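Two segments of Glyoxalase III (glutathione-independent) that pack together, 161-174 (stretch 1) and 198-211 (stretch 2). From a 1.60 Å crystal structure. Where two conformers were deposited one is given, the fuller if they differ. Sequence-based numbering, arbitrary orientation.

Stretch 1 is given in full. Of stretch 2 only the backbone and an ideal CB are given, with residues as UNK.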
# COMPACT_ATOMS: atom_id res chain seq x y z
N LYS A 161 -0.22 -18.26 -1.41
CA LYS A 161 -0.41 -17.43 -0.22
C LYS A 161 -1.83 -16.87 -0.21
O LYS A 161 -2.48 -16.77 -1.25
CB LYS A 161 0.58 -16.26 -0.20
CG LYS A 161 2.04 -16.67 -0.26
CD LYS A 161 2.48 -17.46 0.96
CE LYS A 161 4.01 -17.45 1.06
NZ LYS A 161 4.55 -18.66 1.72
N LYS A 162 -2.28 -16.49 0.97
CA LYS A 162 -3.57 -15.84 1.15
C LYS A 162 -3.37 -14.34 1.27
O LYS A 162 -2.51 -13.89 2.03
CB LYS A 162 -4.27 -16.37 2.41
CG LYS A 162 -4.65 -17.83 2.32
CD LYS A 162 -5.37 -18.29 3.58
CE LYS A 162 -5.23 -19.78 3.82
NZ LYS A 162 -5.23 -20.58 2.57
N ILE A 163 -4.15 -13.58 0.51
CA ILE A 163 -4.17 -12.14 0.60
C ILE A 163 -5.59 -11.62 0.58
O ILE A 163 -6.53 -12.33 0.20
CB ILE A 163 -3.40 -11.47 -0.54
CG1 ILE A 163 -4.08 -11.71 -1.88
CG2 ILE A 163 -1.94 -11.88 -0.53
CD1 ILE A 163 -3.63 -10.74 -2.95
N THR A 164 -5.74 -10.39 1.04
CA THR A 164 -6.96 -9.65 0.79
C THR A 164 -6.61 -8.29 0.20
O THR A 164 -5.45 -8.01 -0.11
CB THR A 164 -7.81 -9.51 2.07
OG1 THR A 164 -9.13 -9.08 1.72
CG2 THR A 164 -7.18 -8.54 3.04
N GLY A 165 -7.63 -7.47 -0.02
CA GLY A 165 -7.47 -6.17 -0.66
C GLY A 165 -8.84 -5.68 -1.08
O GLY A 165 -9.86 -6.33 -0.81
N PHE A 166 -8.87 -4.56 -1.80
CA PHE A 166 -10.13 -3.88 -2.08
C PHE A 166 -11.09 -4.78 -2.84
O PHE A 166 -10.70 -5.50 -3.77
CB PHE A 166 -9.87 -2.57 -2.83
CG PHE A 166 -10.99 -1.57 -2.69
CD1 PHE A 166 -11.15 -0.86 -1.51
CD2 PHE A 166 -11.92 -1.40 -3.70
CE1 PHE A 166 -12.17 0.04 -1.37
CE2 PHE A 166 -12.94 -0.48 -3.57
CZ PHE A 166 -13.07 0.24 -2.40
N THR A 167 -12.34 -4.78 -2.43
CA THR A 167 -13.32 -5.75 -2.94
C THR A 167 -13.84 -5.37 -4.32
O THR A 167 -13.94 -4.19 -4.66
CB THR A 167 -14.53 -5.92 -1.99
OG1 THR A 167 -15.31 -4.72 -1.96
CG2 THR A 167 -14.08 -6.31 -0.58
N ASP A 168 -14.23 -6.38 -5.09
CA ASP A 168 -14.92 -6.13 -6.36
C ASP A 168 -16.17 -5.27 -6.17
O ASP A 168 -16.43 -4.37 -6.96
CB ASP A 168 -15.30 -7.44 -7.02
CG ASP A 168 -14.10 -8.24 -7.52
OD1 ASP A 168 -12.96 -7.74 -7.46
OD2 ASP A 168 -14.33 -9.38 -7.98
N ILE A 169 -16.99 -5.56 -5.15
CA ILE A 169 -18.21 -4.81 -5.01
C ILE A 169 -17.89 -3.34 -4.70
O ILE A 169 -18.60 -2.43 -5.13
CB ILE A 169 -19.18 -5.43 -3.97
CG1 ILE A 169 -20.60 -4.89 -4.16
CG2 ILE A 169 -18.65 -5.24 -2.55
CD1 ILE A 169 -21.64 -5.48 -3.23
N GLY A 170 -16.82 -3.11 -3.95
CA GLY A 170 -16.36 -1.76 -3.66
C GLY A 170 -16.12 -0.96 -4.93
O GLY A 170 -16.43 0.24 -4.99
N GLU A 171 -15.61 -1.62 -5.96
CA GLU A 171 -15.38 -0.93 -7.24
C GLU A 171 -16.68 -0.48 -7.88
O GLU A 171 -16.74 0.59 -8.49
CB GLU A 171 -14.60 -1.81 -8.23
CG GLU A 171 -13.36 -2.51 -7.68
CD GLU A 171 -12.23 -1.58 -7.27
OE1 GLU A 171 -12.46 -0.35 -7.13
OE2 GLU A 171 -11.11 -2.10 -7.05
N ASP A 172 -17.75 -1.28 -7.73
CA ASP A 172 -19.06 -0.91 -8.22
C ASP A 172 -19.54 0.33 -7.47
O ASP A 172 -20.05 1.28 -8.05
CB ASP A 172 -20.09 -2.03 -7.98
CG ASP A 172 -19.95 -3.20 -8.96
OD1 ASP A 172 -19.13 -3.15 -9.90
OD2 ASP A 172 -20.71 -4.18 -8.79
N ILE A 173 -19.41 0.28 -6.14
CA ILE A 173 -19.96 1.33 -5.30
C ILE A 173 -19.26 2.66 -5.62
O ILE A 173 -19.92 3.71 -5.66
CB ILE A 173 -19.80 0.97 -3.82
CG1 ILE A 173 -20.66 -0.26 -3.48
CG2 ILE A 173 -20.22 2.15 -2.95
CD1 ILE A 173 -20.27 -0.92 -2.17
N LEU A 174 -17.99 2.59 -5.98
CA LEU A 174 -17.24 3.80 -6.33
C LEU A 174 -17.38 4.19 -7.80
O LEU A 174 -16.88 5.23 -8.23
CB LEU A 174 -15.77 3.62 -5.97
CG LEU A 174 -15.48 3.50 -4.48
CD1 LEU A 174 -13.99 3.30 -4.24
CD2 LEU A 174 -16.00 4.71 -3.71
N UNK A 198 -4.59 -17.02 -3.11
CA UNK A 198 -5.98 -17.15 -2.70
C UNK A 198 -6.43 -15.80 -2.15
O UNK A 198 -5.85 -15.29 -1.19
CB UNK A 198 -6.16 -18.26 -1.66
N UNK A 199 -7.45 -15.22 -2.77
CA UNK A 199 -8.03 -14.00 -2.26
C UNK A 199 -9.07 -14.33 -1.18
O UNK A 199 -9.98 -15.13 -1.39
CB UNK A 199 -8.66 -13.19 -3.40
N UNK A 200 -8.91 -13.68 -0.03
CA UNK A 200 -9.87 -13.82 1.07
C UNK A 200 -10.75 -12.57 1.12
O UNK A 200 -10.25 -11.46 1.35
CB UNK A 200 -9.15 -14.03 2.40
N UNK A 201 -12.05 -12.75 0.90
CA UNK A 201 -12.96 -11.61 0.82
C UNK A 201 -13.52 -11.29 2.21
O UNK A 201 -14.01 -12.18 2.90
CB UNK A 201 -14.10 -11.89 -0.16
N UNK A 202 -13.45 -10.02 2.63
CA UNK A 202 -14.10 -9.63 3.88
C UNK A 202 -15.62 -9.82 3.77
O UNK A 202 -16.17 -9.91 2.66
CB UNK A 202 -13.77 -8.18 4.23
N UNK A 203 -16.30 -9.86 4.90
CA UNK A 203 -17.75 -10.02 4.87
C UNK A 203 -18.40 -8.86 4.12
O UNK A 203 -19.32 -9.06 3.32
CB UNK A 203 -18.31 -10.12 6.29
N UNK A 204 -17.89 -7.66 4.37
CA UNK A 204 -18.38 -6.46 3.71
C UNK A 204 -17.24 -5.58 3.24
O UNK A 204 -16.12 -5.66 3.76
CB UNK A 204 -19.30 -5.67 4.65
N UNK A 205 -17.52 -4.71 2.26
CA UNK A 205 -16.45 -4.00 1.58
C UNK A 205 -15.72 -2.96 2.43
O UNK A 205 -14.63 -2.54 2.07
CB UNK A 205 -17.02 -3.31 0.34
N UNK A 206 -16.36 -2.53 3.53
CA UNK A 206 -15.83 -1.46 4.37
C UNK A 206 -15.33 -1.97 5.73
O UNK A 206 -15.04 -1.18 6.63
CB UNK A 206 -16.91 -0.39 4.58
N UNK A 207 -15.25 -3.29 5.85
CA UNK A 207 -14.83 -3.93 7.10
C UNK A 207 -13.37 -3.59 7.39
O UNK A 207 -12.55 -3.48 6.46
CB UNK A 207 -15.02 -5.45 7.03
N UNK A 208 -13.05 -3.49 8.67
CA UNK A 208 -11.67 -3.45 9.15
C UNK A 208 -11.13 -4.88 9.18
O UNK A 208 -11.47 -5.66 10.07
CB UNK A 208 -11.58 -2.80 10.53
N UNK A 209 -10.38 -5.25 8.14
CA UNK A 209 -10.03 -6.66 7.94
C UNK A 209 -8.66 -6.77 7.32
O UNK A 209 -8.34 -6.05 6.37
CB UNK A 209 -11.06 -7.37 7.06
N UNK A 210 -7.86 -7.68 7.88
CA UNK A 210 -6.56 -8.03 7.36
C UNK A 210 -6.37 -9.54 7.27
O UNK A 210 -7.08 -10.32 7.93
CB UNK A 210 -5.47 -7.41 8.23
N UNK A 211 -5.40 -9.92 6.45
CA UNK A 211 -4.97 -11.30 6.33
C UNK A 211 -3.47 -11.36 6.51
O UNK A 211 -2.74 -10.58 5.89
CB UNK A 211 -5.38 -11.90 4.98

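Position 198 opens a short parallel pairing: its N donates to Lys161 O (2.8 Å) and its O accepts from Ile163 N (3.0 Å). The CB lies on the same sheet face as the Lys162 side chain, 4.3 Å from Lys162 CG, so a beta-branched, polar or acidic residue would suit. It is Thr198, resting against that lysine chain.

At 199 the CB turns to the face of Ile163. Thr164 and the side-chain-less Gly165 leave open space there, and Gly165 O can accept a hydrogen bond. A long side chain ending in a donor fits, an aromatic best filling the length. Tyr199, chi1 t, runs along Thr164 and Gly165 until its OH donates to Gly165 O (2.7 Å).

At position 200 the backbone N still donates to Ile163 O (2.7 Å), while its O takes the hydroxyl of Thr164 OG1 (2.7 Å). The CB points sideways, 3.8 Å from Ile163 O, and a medium aliphatic would serve. Ile200 places CG1 4.0 Å from Lys162 CB.

At 201 the CB points away and meets nothing nearby; only a long chain could return, and the amides of Asp168 and Ile169 at the helix start would favour an acceptor. Glu201 reaches back, OE1 and OE2 each taking a proton from a water that accepts from Asp168 N and Ile169 N respectively.

At 202 the CB points toward stretch 1, 5.2 Å from Thr167 CG2 and 5.3 Å from Thr164 OG1, and phi of -63° admits proline. Pro202 sets CG 3.5 Å from Thr167 CG2.

Positions 203 and 204 make no contact: Glu203 and Gly204, the latter starting a type I turn.

At 205, phi -69° suits proline at the turn's second place, and the CB sits tightly, 3.2 Å from Thr167 OG1, beside Ile169: a compact apolar residue is called for. Pro205 packs CB 3.8 Å from Ile169 CG2, near the oxygen that caps Gly170 N, and its O receives a water bound to Thr167 N.

The CB at 206 points sideways, but Phe166 and Ile173 lie within reach of a large apolar chain. Trp206 swings its indole there, CZ3 3.8 Å from Phe166 CZ and CZ2 3.9 Å from Ile173 CG2.

Positions 207 and 208 are out of reach: Asp207 and Asn208. At 209 the CB points toward stretch 1 from afar, favouring something large; Phe209 brings its ring edge to Thr164 OG1. Position 210 points away, Thr210.

At 211 the CB lies 4.2 Å from Thr164 N, leaving room for a small branched aliphatic. Val211 sets CG1 3.9 Å from Lys162 CB and CG2 3.8 Å from Thr164 CB.

Stretch 2, residues 198-211: TYIEPEGPWDNFTV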
# COMPACT_ATOMS: atom_id res chain seq x y z
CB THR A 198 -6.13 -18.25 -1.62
OG1 THR A 198 -5.80 -19.52 -2.19
CG2 THR A 198 -7.55 -18.30 -1.11
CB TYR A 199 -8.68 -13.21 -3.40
CG TYR A 199 -9.37 -11.95 -2.96
CD1 TYR A 199 -8.66 -10.78 -2.75
CD2 TYR A 199 -10.74 -11.93 -2.74
CE1 TYR A 199 -9.29 -9.61 -2.34
CE2 TYR A 199 -11.38 -10.77 -2.34
CZ TYR A 199 -10.65 -9.62 -2.14
OH TYR A 199 -11.29 -8.47 -1.74
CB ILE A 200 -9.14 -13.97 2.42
CG1 ILE A 200 -8.11 -15.10 2.38
CG2 ILE A 200 -10.16 -14.22 3.53
CD1 ILE A 200 -8.69 -16.46 2.10
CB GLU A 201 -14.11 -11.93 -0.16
CG GLU A 201 -15.22 -10.90 -0.19
CD GLU A 201 -15.30 -10.13 -1.49
OE1 GLU A 201 -14.83 -10.65 -2.53
OE2 GLU A 201 -15.83 -9.00 -1.48
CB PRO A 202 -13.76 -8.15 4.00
CG PRO A 202 -13.64 -7.70 2.58
CD PRO A 202 -12.96 -8.84 1.89
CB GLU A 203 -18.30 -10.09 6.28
CG GLU A 203 -17.79 -11.29 7.03
CD GLU A 203 -18.81 -11.79 8.02
OE1 GLU A 203 -19.24 -12.95 7.90
OE2 GLU A 203 -19.20 -10.99 8.89
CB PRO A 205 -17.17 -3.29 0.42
CG PRO A 205 -18.59 -3.20 0.87
CD PRO A 205 -18.82 -4.49 1.61
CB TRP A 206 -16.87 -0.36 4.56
CG TRP A 206 -17.53 0.03 3.28
CD1 TRP A 206 -18.85 -0.04 3.00
CD2 TRP A 206 -16.88 0.51 2.08
NE1 TRP A 206 -19.08 0.36 1.71
CE2 TRP A 206 -17.90 0.73 1.13
CE3 TRP A 206 -15.56 0.79 1.74
CZ2 TRP A 206 -17.63 1.19 -0.16
CZ3 TRP A 206 -15.29 1.27 0.45
CH2 TRP A 206 -16.33 1.46 -0.48
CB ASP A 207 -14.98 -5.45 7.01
CG ASP A 207 -16.42 -5.93 7.08
OD1 ASP A 207 -17.35 -5.10 7.18
OD2 ASP A 207 -16.62 -7.16 7.00
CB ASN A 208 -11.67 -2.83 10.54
CG ASN A 208 -10.28 -2.72 11.14
OD1 ASN A 208 -9.26 -2.79 10.44
ND2 ASN A 208 -10.25 -2.55 12.45
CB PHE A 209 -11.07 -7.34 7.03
CG PHE A 209 -10.81 -8.81 6.81
CD1 PHE A 209 -10.94 -9.72 7.85
CD2 PHE A 209 -10.44 -9.27 5.55
CE1 PHE A 209 -10.69 -11.06 7.63
CE2 PHE A 209 -10.21 -10.61 5.34
CZ PHE A 209 -10.32 -11.51 6.37
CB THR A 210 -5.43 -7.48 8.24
OG1 THR A 210 -5.47 -8.14 9.52
CG2 THR A 210 -5.53 -5.99 8.40
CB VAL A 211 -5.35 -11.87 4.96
CG1 VAL A 211 -4.71 -13.24 4.74
CG2 VAL A 211 -6.87 -11.96 4.82
O HOH W 1 -1.87 -11.37 3.14
O HOH W 2 -13.72 -2.83 -0.41
O HOH W 3 -13.66 -8.94 -4.24
O HOH W 4 -17.17 -8.17 -3.55
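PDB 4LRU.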